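Alkane monooxygenase (Geobacillus thermodenitrificans, PDB 3B9O) belongs to the luciferase-like monooxygenases, a family with a TIM-barrel fold, and carries flavin mononucleotide in this structure. Local coordinates at residues 280-286 with 349-355. Numbering follows the deposited sequence.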
loop_
_atom_site.group_PDB
_atom_site.type_symbol
_atom_site.label_atom_id
_atom_site.label_comp_id
_atom_site.label_asym_id
_atom_site.label_seq_id
_atom_site.Cartn_x
_atom_site.Cartn_y
_atom_site.Cartn_z
ATOM N N GLY A 280 5.818 5.973 -6.166
ATOM C CA GLY A 280 5.235 5.169 -7.245
ATOM C C GLY A 280 6.123 5.330 -8.479
ATOM O O GLY A 280 6.835 6.338 -8.635
ATOM N N ILE A 281 6.121 4.319 -9.347
ATOM C CA ILE A 281 6.798 4.413 -10.643
ATOM C C ILE A 281 6.099 3.474 -11.619
ATOM O O ILE A 281 5.690 2.374 -11.255
ATOM C CB ILE A 281 8.343 4.080 -10.551
ATOM C CG1 ILE A 281 9.036 4.327 -11.927
ATOM C CG2 ILE A 281 8.575 2.692 -10.034
ATOM C CD1 ILE A 281 10.552 4.437 -11.878
ATOM N N CYS A 282 5.923 3.940 -12.848
ATOM C CA CYS A 282 5.479 3.092 -13.943
ATOM C C CYS A 282 6.675 2.890 -14.869
ATOM O O CYS A 282 7.402 3.838 -15.178
ATOM C CB CYS A 282 4.328 3.730 -14.724
ATOM S SG CYS A 282 2.976 4.448 -13.764
ATOM N N VAL A 283 6.925 1.645 -15.264
ATOM C CA VAL A 283 8.114 1.338 -16.039
ATOM C C VAL A 283 7.655 0.693 -17.342
ATOM O O VAL A 283 6.859 -0.240 -17.320
ATOM C CB VAL A 283 9.083 0.371 -15.279
ATOM C CG1 VAL A 283 10.161 -0.118 -16.215
ATOM C CG2 VAL A 283 9.693 1.081 -14.000
ATOM N N ILE A 284 8.130 1.218 -18.469
ATOM C CA ILE A 284 7.915 0.583 -19.753
ATOM C C ILE A 284 9.315 0.390 -20.317
ATOM O O ILE A 284 10.021 1.376 -20.666
ATOM C CB ILE A 284 7.069 1.443 -20.722
ATOM C CG1 ILE A 284 5.651 1.692 -20.179
ATOM C CG2 ILE A 284 7.032 0.768 -22.129
ATOM C CD1 ILE A 284 4.910 2.890 -20.879
ATOM N N VAL A 285 9.741 -0.861 -20.386
ATOM C CA VAL A 285 11.135 -1.186 -20.682
ATOM C C VAL A 285 11.268 -2.089 -21.932
ATOM O O VAL A 285 10.395 -2.944 -22.220
ATOM C CB VAL A 285 11.863 -1.763 -19.419
ATOM C CG1 VAL A 285 11.291 -3.125 -19.003
ATOM C CG2 VAL A 285 13.401 -1.858 -19.619
ATOM N N GLY A 286 12.350 -1.874 -22.684
ATOM C CA GLY A 286 12.697 -2.740 -23.818
ATOM C C GLY A 286 14.206 -2.864 -23.955
ATOM O O GLY A 286 14.970 -2.115 -23.351
ATOM N N PHE A 349 2.695 9.681 -10.448
ATOM C CA PHE A 349 3.876 8.810 -10.399
ATOM C C PHE A 349 4.818 9.066 -11.569
ATOM O O PHE A 349 4.391 9.353 -12.686
ATOM C CB PHE A 349 3.455 7.329 -10.441
ATOM C CG PHE A 349 2.493 6.945 -9.356
ATOM C CD1 PHE A 349 2.806 7.181 -7.999
ATOM C CD2 PHE A 349 1.269 6.373 -9.665
ATOM C CE1 PHE A 349 1.918 6.837 -6.960
ATOM C CE2 PHE A 349 0.366 6.011 -8.618
ATOM C CZ PHE A 349 0.704 6.249 -7.270
ATOM N N LYS A 350 6.103 8.932 -11.310
ATOM C CA LYS A 350 7.109 8.893 -12.362
ATOM C C LYS A 350 6.785 7.816 -13.437
ATOM O O LYS A 350 6.455 6.661 -13.125
ATOM C CB LYS A 350 8.501 8.656 -11.737
ATOM C CG LYS A 350 9.648 8.403 -12.716
ATOM C CD LYS A 350 10.097 9.674 -13.343
ATOM C CE LYS A 350 11.409 9.528 -14.115
ATOM N NZ LYS A 350 11.858 10.933 -14.479
ATOM N N LEU A 351 6.887 8.216 -14.701
ATOM C CA LEU A 351 6.907 7.262 -15.813
ATOM C C LEU A 351 8.318 7.124 -16.380
ATOM O O LEU A 351 8.895 8.098 -16.880
ATOM C CB LEU A 351 5.919 7.667 -16.916
ATOM C CG LEU A 351 5.974 6.786 -18.171
ATOM C CD1 LEU A 351 5.801 5.292 -17.851
ATOM C CD2 LEU A 351 4.955 7.257 -19.234
ATOM N N SER A 352 8.891 5.933 -16.277
ATOM C CA SER A 352 10.199 5.686 -16.882
ATOM C C SER A 352 10.092 4.782 -18.144
ATOM O O SER A 352 9.637 3.637 -18.076
ATOM C CB SER A 352 11.180 5.129 -15.831
ATOM O OG SER A 352 12.492 5.058 -16.365
ATOM N N VAL A 353 10.537 5.292 -19.294
ATOM C CA VAL A 353 10.399 4.562 -20.543
ATOM C C VAL A 353 11.763 4.419 -21.206
ATOM O O VAL A 353 12.460 5.417 -21.381
ATOM C CB VAL A 353 9.472 5.311 -21.514
ATOM C CG1 VAL A 353 9.281 4.477 -22.836
ATOM C CG2 VAL A 353 8.163 5.644 -20.849
ATOM N N GLY A 354 12.166 3.202 -21.573
ATOM C CA GLY A 354 13.418 3.053 -22.307
ATOM C C GLY A 354 14.087 1.727 -22.030
ATOM O O GLY A 354 13.419 0.749 -21.747
ATOM N N THR A 355 15.399 1.709 -22.127
ATOM C CA THR A 355 16.188 0.491 -21.891
ATOM C C THR A 355 16.364 0.284 -20.399
ATOM O O THR A 355 16.158 1.227 -19.630
ATOM C CB THR A 355 17.561 0.598 -22.540
ATOM O OG1 THR A 355 18.264 1.675 -21.898
ATOM C CG2 THR A 355 17.421 0.878 -24.068
HETATM O O HOH W 1 7.309 8.790 -8.689
#
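Side by side and in parallel, 280-286 and 349-355 are zipped together by five backbone hydrogen bonds, their strand axes 4.7 Å apart at closest and inclined by 19°. Cys-282 N donates to Lys-350 O (2.8 Å), Ile-284 N to Ser-352 O (2.9 Å) and Gly-286 N to Gly-354 O (3.0 Å), whereas Ser-352 N and Gly-354 N donate to Cys-282 O (2.8 Å) and Ile-284 O (3.0 Å), respectively. At the start a water bridges the gap instead, accepting from Lys-350 N (2.9 Å) and sitting 2.5 Å from Gly-280 O. Here the missing side chain of Gly-280 is the hollow and the Phe-349 ring the bump: CD1 of Phe-349 rests 3.2 Å from CA of Gly-280, where a CB would clash. The same phenylalanine side chain comes within about 4 Å of the bound FMN. On the face of Cys-282, Ile-284, Leu-351 and Val-353, the Leu-351 methyl CD1 wedges between its neighbours, 3.8 Å from Cys-282 CB and 4.0 Å from Ile-284 CD1. On the opposite face, Ile-281 CD1 approaches Lys-350 CG (4.2 Å) and Ser-352 CB (4.1 Å). Gly-354 has backbone angles that call for glycine, and Thr-355 takes the N-cap position of helix 356-370, its OG1 making a weak hydrogen bond to Lys-358 N. That helix packs on Ile-281, Val-283 and Ser-352, whose OG is hydrogen-bonded to Glu-362 OE2; helix 289-302 lies against Ile-284 and Val-353 on the other face. Strand 276-285 also pairs with 374-378, partly through Ile-281, so strand 350-354 joins the TIM barrel's parallel sheet as a branch.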